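Local structure of aminotransferase, class I and II (Erwinia tasmaniensis, 5Z0Q) at residues S24-K29 against L38-T43; L300-D305 against C369-L374; A338-F343 against N359-R364. The protein belongs to the class I and II aminotransferases, a pyridoxal-5'-phosphate-dependent family, and carries pyridoxal-5'-phosphate in its pocket. All coordinates share one frame; numbering follows the deposited sequence.

Interaction 1 of 3, residues S24-K29 against L38-T43; sequences SLKWKK and LWIADT
Lys-29 lays its chain over one face of the Trp-39 indole. With CG anti to the backbone N (chi1 178°) and the rest extended, its CD comes to 3.7 Å from the centroid of the Trp-39 six-membered ring as a CH-pi contact. Further out, NZ of Lys-29 stands 4.5 Å from that centroid, over the same face, in a cation-pi arrangement. The opposite face is lined by CB of Ile-40. In the ring plane, Trp-39 NE1 donates to Lys-26 O at 3.1 Å, a fairly straight bond (160°) that meets a lone pair of the carbonyl and fixes the rotation of the indole. Leu-25 crosses Trp-39 at about a right angle, its CG 3.9 Å from CH2 of the ring.

In this fold-type-I protein the two segments flank strand 36-38, an outer strand of the smaller sheet, and lie at the subunit interface. Tyr-66 of the second subunit packs on Ile-40, whose side chain is about 7 Å from a bound pyridoxal-5'-phosphate.

Lys-26 runs out extended beside Ile-40 and Asp-42. Its CB touches CG2 of Ile-40 at 3.6 Å, its CD passes OD1 of Asp-42, and NZ gives a hydrogen bond of 3.1 Å to Asp-42 O, nearly along the C=O axis. That oxygen also accepts from Asn-366 ND2, so two donors share it.

Interaction 2 of 3, residues L300-D305 against C369-L374; sequences LRANRD and CPRQLL
Asn-303 ND2 faces two backbone carbonyls. It gives a weak, bent hydrogen bond to Cys-369 O (2.9 Å, 118° at the hydrogen) and another weak one to Phe-367 O, just before the segment 369-374. Its CG sits beside the backbone N (chi1 -78°), and the amide reaches from helix 290-313 to the loop that leads into helix 371-385. OD1 of Asn-303 is 3.2 Å from NE of Arg-371, with the amide and guanidinium planes almost perpendicular.

The two helices probably pack together on the small-domain side of the fold; helix 290-313 is consistent with the long interdomain helix of fold-type-I proteins. Pro-370 is the N-cap residue of the second, and its carbonyl accepts from Leu-374 N.

In Arg-371 the bend at chi3 (-61°) sets NE. Its NH2 lies close to CB of Ala-302. Tyr-299, one turn before Asn-303, adds a cation-pi contact to Arg-371 and takes its backbone N on the hydroxyl. One turn into the second helix, Leu-374 slides past Asn-303 in the opposite direction, CD2 at 3.7 Å from CB of Asn-303.

Interaction 3 of 3, residues A338-F343 against N359-R364; sequences ADPALF and NDRFVR
Arg-361 starts with its CB turned away from the segment 338-343, yet its tip returns to Pro-340 and Ala-338. CG stands beside the backbone N (chi1 -68°), and the bend at chi2 (-61°) swings CD round; the chain bends again at chi3, and the guanidinium ends beside Pro-340. CB, CG and CD touch nothing in 338-343; the side-chain contact is made by the guanidinium. Pro-340 CD lies over one face of it, toward its rim, and Pro-340 CG is 4.3 Å from NH1 of Arg-361. NH1 itself donates to Val-337 O, just before the segment. NH2 is 3.4 Å from Ala-338 O, while its clear partner is OD2 of the adjacent Asp-360, a salt bridge of 3.1 Å with a fairly straight N-H (162°) that meets the carboxylate from above its plane.

The Pro-340 ring lies against the turn 359-362, CD at 3.3 Å from Asp-360 O, and Asn-359 OD1 accepts from Arg-361 N to make an Asx turn. One step deeper, CG1 of Val-363 packs on Ala-341, 3.8 Å from its CA and 4.1 Å from its CB. Val-363 belongs to strand 362-364, which runs between strands 349-353 and 329-331 in the five-stranded sheet, and through Ala-341 the first turn of helix 340-345 rests against that sheet. Asp-339 is the N-cap of this helix, its OD1 taking Leu-342 N at 3.2 Å.

The chemistry is divided: apolar carbons meet where Val-363 is buried, and at the outer end the charge of Arg-361 is met by Asp-360 and by the carbonyl of Val-337. Those polar bonds go to residues outside 338-343, which implies that what clearly joins the two segments is carbon packing.

Interaction 2 is the most buried of the three, a helix against the start of another helix and the loop before it, carried by one asparagine amide between carbonyls and an arginine. Interactions 1 and 3 are partly buried. The first joins two irregular loops by CH-pi and cation-pi contact of a lysine with a tryptophan and by hydrogen bonds, at the subunit interface near the cofactor; the third sets a helix start against a sheet strand, mostly through carbon contacts, and meets no other subunit. Interaction 1 touches both others: Trp-27 packs on Leu-373, and Arg-364 probably bonds to Trp-39 O. Interactions 2 and 3 do not touch, though helix 371-385 is the next element after strand 362-364.

Interaction 1 of 3, residues S24-K29 against L38-T43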
loop_
_atom_site.group_PDB
_atom_site.type_symbol
_atom_site.label_atom_id
_atom_site.label_comp_id
_atom_site.label_asym_id
_atom_site.label_seq_id
_atom_site.Cartn_x
_atom_site.Cartn_y
_atom_site.Cartn_z
ATOM N N SER A 24 14.842 -7.743 7.390
ATOM C CA SER A 24 14.589 -8.613 6.249
ATOM C C SER A 24 13.838 -9.867 6.678
ATOM O O SER A 24 14.249 -10.563 7.612
ATOM C CB SER A 24 15.906 -8.994 5.574
ATOM O OG SER A 24 15.702 -9.996 4.592
ATOM N N LEU A 25 12.733 -10.156 5.987
ATOM C CA LEU A 25 12.003 -11.390 6.247
ATOM C C LEU A 25 12.827 -12.610 5.864
ATOM O O LEU A 25 12.620 -13.697 6.415
ATOM C CB LEU A 25 10.671 -11.374 5.488
ATOM C CG LEU A 25 9.753 -12.592 5.612
ATOM C CD1 LEU A 25 9.452 -12.892 7.070
ATOM C CD2 LEU A 25 8.465 -12.365 4.832
ATOM N N LYS A 26 13.768 -12.448 4.931
ATOM C CA LYS A 26 14.577 -13.573 4.474
ATOM C C LYS A 26 15.449 -14.120 5.598
ATOM O O LYS A 26 15.459 -15.327 5.859
ATOM C CB LYS A 26 15.437 -13.142 3.285
ATOM C CG LYS A 26 16.197 -14.280 2.624
ATOM C CD LYS A 26 16.970 -13.798 1.408
ATOM C CE LYS A 26 17.572 -14.964 0.640
ATOM N NZ LYS A 26 18.320 -14.516 -0.568
ATOM N N TRP A 27 16.185 -13.243 6.280
ATOM C CA TRP A 27 17.165 -13.657 7.274
ATOM C C TRP A 27 16.602 -13.702 8.691
ATOM O O TRP A 27 17.379 -13.691 9.652
ATOM C CB TRP A 27 18.382 -12.732 7.222
ATOM C CG TRP A 27 19.215 -12.929 5.999
ATOM C CD1 TRP A 27 19.001 -12.391 4.765
ATOM C CD2 TRP A 27 20.397 -13.728 5.890
ATOM N NE1 TRP A 27 19.978 -12.806 3.892
ATOM C CE2 TRP A 27 20.847 -13.628 4.559
ATOM C CE3 TRP A 27 21.119 -14.520 6.789
ATOM C CZ2 TRP A 27 21.987 -14.288 4.106
ATOM C CZ3 TRP A 27 22.250 -15.174 6.337
ATOM C CH2 TRP A 27 22.673 -15.054 5.008
ATOM N N LYS A 28 15.278 -13.760 8.846
ATOM C CA LYS A 28 14.672 -13.863 10.164
ATOM C C LYS A 28 13.769 -15.076 10.340
ATOM O O LYS A 28 13.398 -15.382 11.480
ATOM C CB LYS A 28 13.875 -12.592 10.494
ATOM C CG LYS A 28 14.715 -11.513 11.159
ATOM C CD LYS A 28 13.877 -10.310 11.552
ATOM C CE LYS A 28 14.646 -9.391 12.485
ATOM N NZ LYS A 28 13.893 -8.141 12.785
ATOM N N LYS A 29 13.406 -15.775 9.262
ATOM C CA LYS A 29 12.638 -17.007 9.411
ATOM C C LYS A 29 13.446 -18.059 10.161
ATOM O O LYS A 29 12.946 -18.696 11.094
ATOM C CB LYS A 29 12.207 -17.530 8.041
ATOM C CG LYS A 29 11.439 -18.841 8.098
ATOM C CD LYS A 29 10.958 -19.265 6.723
ATOM C CE LYS A 29 10.157 -20.555 6.795
ATOM N NZ LYS A 29 9.591 -20.927 5.469
ATOM N N LEU A 38 17.488 -19.338 1.783
ATOM C CA LEU A 38 17.539 -19.325 0.324
ATOM C C LEU A 38 16.144 -19.523 -0.248
ATOM O O LEU A 38 15.949 -20.269 -1.214
ATOM C CB LEU A 38 18.490 -20.398 -0.204
ATOM C CG LEU A 38 19.922 -20.388 0.334
ATOM C CD1 LEU A 38 20.592 -21.724 0.078
ATOM C CD2 LEU A 38 20.725 -19.258 -0.290
ATOM N N TRP A 39 15.150 -18.849 0.338
ATOM C CA TRP A 39 13.750 -19.119 0.020
ATOM C C TRP A 39 13.072 -17.922 -0.637
ATOM O O TRP A 39 12.838 -17.954 -1.847
ATOM C CB TRP A 39 13.010 -19.576 1.283
ATOM C CG TRP A 39 13.053 -18.601 2.429
ATOM C CD1 TRP A 39 14.150 -18.220 3.147
ATOM C CD2 TRP A 39 11.941 -17.893 2.994
ATOM N NE1 TRP A 39 13.792 -17.314 4.114
ATOM C CE2 TRP A 39 12.441 -17.097 4.043
ATOM C CE3 TRP A 39 10.572 -17.852 2.711
ATOM C CZ2 TRP A 39 11.622 -16.272 4.809
ATOM C CZ3 TRP A 39 9.762 -17.034 3.473
ATOM C CH2 TRP A 39 10.288 -16.255 4.509
ATOM N N ILE A 40 12.753 -16.864 0.111
ATOM C CA ILE A 40 11.922 -15.790 -0.421
ATOM C C ILE A 40 12.652 -15.077 -1.555
ATOM O O ILE A 40 13.886 -14.955 -1.562
ATOM C CB ILE A 40 11.513 -14.817 0.702
ATOM C CG1 ILE A 40 10.333 -13.948 0.262
ATOM C CG2 ILE A 40 12.685 -13.954 1.135
ATOM C CD1 ILE A 40 9.749 -13.107 1.381
ATOM N N ALA A 41 11.878 -14.609 -2.536
ATOM C CA ALA A 41 12.424 -14.151 -3.814
ATOM C C ALA A 41 12.894 -12.699 -3.707
ATOM O O ALA A 41 12.271 -11.759 -4.207
ATOM C CB ALA A 41 11.394 -14.327 -4.920
ATOM N N ASP A 42 14.031 -12.529 -3.038
ATOM C CA ASP A 42 14.740 -11.260 -3.032
ATOM C C ASP A 42 16.227 -11.547 -2.894
ATOM O O ASP A 42 16.626 -12.574 -2.339
ATOM C CB ASP A 42 14.252 -10.327 -1.911
ATOM C CG ASP A 42 14.635 -10.813 -0.523
ATOM O OD1 ASP A 42 14.805 -12.036 -0.338
ATOM O OD2 ASP A 42 14.757 -9.968 0.388
ATOM N N THR A 43 17.042 -10.642 -3.418
ATOM C CA THR A 43 18.482 -10.828 -3.381
ATOM C C THR A 43 19.081 -10.139 -2.159
ATOM O O THR A 43 18.463 -9.273 -1.534
ATOM C CB THR A 43 19.130 -10.294 -4.661
ATOM O OG1 THR A 43 18.861 -8.892 -4.792
ATOM C CG2 THR A 43 18.582 -11.026 -5.879
#

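Interaction 2 of 3, residues L300-D305 against C369-L374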
loop_
_atom_site.group_PDB
_atom_site.type_symbol
_atom_site.label_atom_id
_atom_site.label_comp_id
_atom_site.label_asym_id
_atom_site.label_seq_id
_atom_site.Cartn_x
_atom_site.Cartn_y
_atom_site.Cartn_z
ATOM N N LEU A 300 24.693 -13.174 -11.767
ATOM C CA LEU A 300 23.671 -14.192 -11.549
ATOM C C LEU A 300 23.815 -15.355 -12.521
ATOM O O LEU A 300 23.510 -16.498 -12.163
ATOM C CB LEU A 300 22.277 -13.577 -11.659
ATOM C CG LEU A 300 21.836 -12.703 -10.482
ATOM C CD1 LEU A 300 20.431 -12.168 -10.699
ATOM C CD2 LEU A 300 21.923 -13.478 -9.176
ATOM N N ARG A 301 24.272 -15.095 -13.749
ATOM C CA ARG A 301 24.494 -16.192 -14.687
ATOM C C ARG A 301 25.631 -17.090 -14.218
ATOM O O ARG A 301 25.545 -18.319 -14.332
ATOM C CB ARG A 301 24.780 -15.652 -16.089
ATOM C CG ARG A 301 25.217 -16.734 -17.070
ATOM C CD ARG A 301 25.307 -16.226 -18.502
ATOM N NE ARG A 301 25.988 -14.939 -18.600
ATOM C CZ ARG A 301 25.403 -13.817 -19.008
ATOM N NH1 ARG A 301 24.126 -13.827 -19.369
ATOM N NH2 ARG A 301 26.096 -12.687 -19.066
ATOM N N ALA A 302 26.699 -16.497 -13.679
ATOM C CA ALA A 302 27.785 -17.300 -13.128
ATOM C C ALA A 302 27.313 -18.111 -11.928
ATOM O O ALA A 302 27.690 -19.277 -11.769
ATOM C CB ALA A 302 28.962 -16.402 -12.747
ATOM N N ASN A 303 26.480 -17.508 -11.072
ATOM C CA ASN A 303 25.897 -18.252 -9.960
ATOM C C ASN A 303 24.942 -19.328 -10.460
ATOM O O ASN A 303 24.890 -20.430 -9.900
ATOM C CB ASN A 303 25.176 -17.298 -9.007
ATOM C CG ASN A 303 26.128 -16.539 -8.104
ATOM O OD1 ASN A 303 27.332 -16.482 -8.356
ATOM N ND2 ASN A 303 25.592 -15.950 -7.042
ATOM N N ARG A 304 24.180 -19.027 -11.514
ATOM C CA ARG A 304 23.230 -19.996 -12.049
ATOM C C ARG A 304 23.948 -21.202 -12.642
ATOM O O ARG A 304 23.556 -22.350 -12.402
ATOM C CB ARG A 304 22.344 -19.333 -13.102
ATOM C CG ARG A 304 21.332 -20.268 -13.731
ATOM C CD ARG A 304 20.867 -19.742 -15.077
ATOM N NE ARG A 304 21.936 -19.765 -16.071
ATOM C CZ ARG A 304 21.780 -19.422 -17.346
ATOM N NH1 ARG A 304 20.596 -19.025 -17.790
ATOM N NH2 ARG A 304 22.810 -19.476 -18.178
ATOM N N ASP A 305 25.002 -20.958 -13.427
ATOM C CA ASP A 305 25.722 -22.057 -14.064
ATOM C C ASP A 305 26.381 -22.968 -13.037
ATOM O O ASP A 305 26.486 -24.179 -13.259
ATOM C CB ASP A 305 26.767 -21.507 -15.036
ATOM C CG ASP A 305 26.143 -20.780 -16.212
ATOM O OD1 ASP A 305 24.898 -20.716 -16.282
ATOM O OD2 ASP A 305 26.898 -20.274 -17.067
ATOM N N CYS A 369 22.571 -14.097 -4.402
ATOM C CA CYS A 369 23.382 -13.866 -3.217
ATOM C C CYS A 369 24.845 -13.854 -3.638
ATOM O O CYS A 369 25.172 -14.280 -4.752
ATOM C CB CYS A 369 23.129 -14.952 -2.157
ATOM S SG CYS A 369 23.420 -16.631 -2.746
ATOM N N PRO A 370 25.744 -13.354 -2.786
ATOM C CA PRO A 370 27.172 -13.422 -3.116
ATOM C C PRO A 370 27.625 -14.861 -3.311
ATOM O O PRO A 370 27.121 -15.787 -2.672
ATOM C CB PRO A 370 27.854 -12.772 -1.904
ATOM C CG PRO A 370 26.822 -12.779 -0.822
ATOM C CD PRO A 370 25.515 -12.625 -1.527
ATOM N N ARG A 371 28.590 -15.036 -4.217
ATOM C CA ARG A 371 29.013 -16.375 -4.614
ATOM C C ARG A 371 29.586 -17.163 -3.444
ATOM O O ARG A 371 29.486 -18.396 -3.418
ATOM C CB ARG A 371 30.032 -16.279 -5.751
ATOM C CG ARG A 371 30.412 -17.611 -6.370
ATOM C CD ARG A 371 31.250 -17.421 -7.625
ATOM N NE ARG A 371 30.528 -16.686 -8.660
ATOM C CZ ARG A 371 30.843 -15.459 -9.065
ATOM N NH1 ARG A 371 31.879 -14.828 -8.528
ATOM N NH2 ARG A 371 30.129 -14.865 -10.011
ATOM N N GLN A 372 30.184 -16.478 -2.467
ATOM C CA GLN A 372 30.712 -17.175 -1.299
ATOM C C GLN A 372 29.599 -17.872 -0.524
ATOM O O GLN A 372 29.792 -18.975 0.001
ATOM C CB GLN A 372 31.464 -16.197 -0.398
ATOM C CG GLN A 372 32.188 -16.853 0.764
ATOM C CD GLN A 372 32.775 -15.843 1.730
ATOM O OE1 GLN A 372 32.271 -15.663 2.839
ATOM N NE2 GLN A 372 33.849 -15.180 1.315
ATOM N N LEU A 373 28.423 -17.245 -0.446
ATOM C CA LEU A 373 27.294 -17.877 0.227
ATOM C C LEU A 373 26.705 -19.006 -0.610
ATOM O O LEU A 373 26.162 -19.969 -0.056
ATOM C CB LEU A 373 26.224 -16.835 0.553
ATOM C CG LEU A 373 25.014 -17.320 1.357
ATOM C CD1 LEU A 373 25.458 -17.950 2.670
ATOM C CD2 LEU A 373 24.040 -16.179 1.608
ATOM N N LEU A 374 26.803 -18.910 -1.938
ATOM C CA LEU A 374 26.307 -19.987 -2.787
ATOM C C LEU A 374 27.172 -21.235 -2.656
ATOM O O LEU A 374 26.652 -22.357 -2.639
ATOM C CB LEU A 374 26.249 -19.528 -4.245
ATOM C CG LEU A 374 25.737 -20.570 -5.242
ATOM C CD1 LEU A 374 24.308 -20.964 -4.914
ATOM C CD2 LEU A 374 25.841 -20.058 -6.669
#

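Interaction 3 of 3, residues A338-F343 against N359-R364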
loop_
_atom_site.group_PDB
_atom_site.type_symbol
_atom_site.label_atom_id
_atom_site.label_comp_id
_atom_site.label_asym_id
_atom_site.label_seq_id
_atom_site.Cartn_x
_atom_site.Cartn_y
_atom_site.Cartn_z
ATOM N N ALA A 338 9.203 -37.884 2.384
ATOM C CA ALA A 338 7.843 -37.361 2.361
ATOM C C ALA A 338 7.788 -35.838 2.368
ATOM O O ALA A 338 6.703 -35.275 2.180
ATOM C CB ALA A 338 7.054 -37.912 3.550
ATOM N N ASP A 339 8.914 -35.165 2.577
ATOM C CA ASP A 339 8.926 -33.707 2.613
ATOM C C ASP A 339 10.300 -33.184 2.208
ATOM O O ASP A 339 11.161 -32.977 3.071
ATOM C CB ASP A 339 8.547 -33.208 4.009
ATOM C CG ASP A 339 8.097 -31.758 4.014
ATOM O OD1 ASP A 339 8.578 -30.980 3.162
ATOM O OD2 ASP A 339 7.257 -31.397 4.867
ATOM N N PRO A 340 10.548 -32.961 0.916
ATOM C CA PRO A 340 11.892 -32.524 0.495
ATOM C C PRO A 340 12.327 -31.199 1.101
ATOM O O PRO A 340 13.520 -31.016 1.375
ATOM C CB PRO A 340 11.763 -32.426 -1.031
ATOM C CG PRO A 340 10.614 -33.310 -1.374
ATOM C CD PRO A 340 9.657 -33.192 -0.232
ATOM N N ALA A 341 11.399 -30.265 1.312
ATOM C CA ALA A 341 11.764 -28.978 1.893
ATOM C C ALA A 341 12.185 -29.131 3.349
ATOM O O ALA A 341 13.214 -28.589 3.772
ATOM C CB ALA A 341 10.599 -27.998 1.768
ATOM N N LEU A 342 11.396 -29.866 4.138
ATOM C CA LEU A 342 11.768 -30.116 5.526
ATOM C C LEU A 342 13.048 -30.934 5.621
ATOM O O LEU A 342 13.803 -30.799 6.591
ATOM C CB LEU A 342 10.624 -30.821 6.257
ATOM C CG LEU A 342 10.858 -31.220 7.716
ATOM C CD1 LEU A 342 11.197 -30.004 8.564
ATOM C CD2 LEU A 342 9.647 -31.949 8.277
ATOM N N PHE A 343 13.314 -31.779 4.622
ATOM C CA PHE A 343 14.550 -32.556 4.613
ATOM C C PHE A 343 15.771 -31.645 4.580
ATOM O O PHE A 343 16.673 -31.764 5.417
ATOM C CB PHE A 343 14.557 -33.511 3.417
ATOM C CG PHE A 343 15.913 -34.082 3.106
ATOM C CD1 PHE A 343 16.438 -35.113 3.867
ATOM C CD2 PHE A 343 16.659 -33.589 2.046
ATOM C CE1 PHE A 343 17.685 -35.640 3.581
ATOM C CE2 PHE A 343 17.906 -34.112 1.755
ATOM C CZ PHE A 343 18.419 -35.138 2.523
ATOM N N ASN A 359 3.429 -28.295 -6.077
ATOM C CA ASN A 359 4.208 -29.493 -6.405
ATOM C C ASN A 359 5.154 -29.760 -5.228
ATOM O O ASN A 359 6.252 -29.207 -5.168
ATOM C CB ASN A 359 4.971 -29.326 -7.704
ATOM C CG ASN A 359 5.460 -30.644 -8.268
ATOM O OD1 ASN A 359 5.806 -31.563 -7.526
ATOM N ND2 ASN A 359 5.491 -30.743 -9.593
ATOM N N ASP A 360 4.714 -30.624 -4.310
ATOM C CA ASP A 360 5.472 -30.918 -3.091
ATOM C C ASP A 360 6.743 -31.734 -3.344
ATOM O O ASP A 360 7.387 -32.130 -2.365
ATOM C CB ASP A 360 4.580 -31.647 -2.084
ATOM C CG ASP A 360 4.299 -33.085 -2.483
ATOM O OD1 ASP A 360 4.203 -33.362 -3.697
ATOM O OD2 ASP A 360 4.173 -33.939 -1.579
ATOM N N ARG A 361 7.135 -32.014 -4.585
ATOM C CA ARG A 361 8.366 -32.739 -4.866
ATOM C C ARG A 361 9.528 -31.819 -5.209
ATOM O O ARG A 361 10.654 -32.300 -5.373
ATOM C CB ARG A 361 8.145 -33.737 -6.008
ATOM C CG ARG A 361 7.225 -34.896 -5.658
ATOM C CD ARG A 361 7.787 -35.714 -4.506
ATOM N NE ARG A 361 6.944 -35.635 -3.317
ATOM C CZ ARG A 361 7.238 -36.211 -2.156
ATOM N NH1 ARG A 361 8.359 -36.907 -2.024
ATOM N NH2 ARG A 361 6.411 -36.089 -1.126
ATOM N N PHE A 362 9.290 -30.517 -5.315
ATOM C CA PHE A 362 10.304 -29.559 -5.726
ATOM C C PHE A 362 10.653 -28.615 -4.582
ATOM O O PHE A 362 9.909 -28.471 -3.608
ATOM C CB PHE A 362 9.828 -28.740 -6.930
ATOM C CG PHE A 362 9.756 -29.517 -8.216
ATOM C CD1 PHE A 362 8.800 -30.501 -8.396
ATOM C CD2 PHE A 362 10.630 -29.240 -9.254
ATOM C CE1 PHE A 362 8.730 -31.209 -9.581
ATOM C CE2 PHE A 362 10.562 -29.942 -10.441
ATOM C CZ PHE A 362 9.613 -30.928 -10.605
ATOM N N VAL A 363 11.810 -27.972 -4.718
ATOM C CA VAL A 363 12.243 -26.907 -3.823
ATOM C C VAL A 363 12.786 -25.768 -4.675
ATOM O O VAL A 363 13.481 -26.002 -5.670
ATOM C CB VAL A 363 13.307 -27.392 -2.813
ATOM C CG1 VAL A 363 12.678 -28.303 -1.769
ATOM C CG2 VAL A 363 14.445 -28.107 -3.531
ATOM N N ARG A 364 12.460 -24.536 -4.294
ATOM C CA ARG A 364 12.922 -23.368 -5.029
ATOM C C ARG A 364 14.223 -22.861 -4.420
ATOM O O ARG A 364 14.294 -22.605 -3.214
ATOM C CB ARG A 364 11.864 -22.263 -5.037
ATOM C CG ARG A 364 12.071 -21.239 -6.147
ATOM C CD ARG A 364 10.980 -20.182 -6.168
ATOM N NE ARG A 364 11.040 -19.306 -5.002
ATOM C CZ ARG A 364 10.325 -18.196 -4.866
ATOM N NH1 ARG A 364 9.492 -17.819 -5.827
ATOM N NH2 ARG A 364 10.443 -17.457 -3.770
#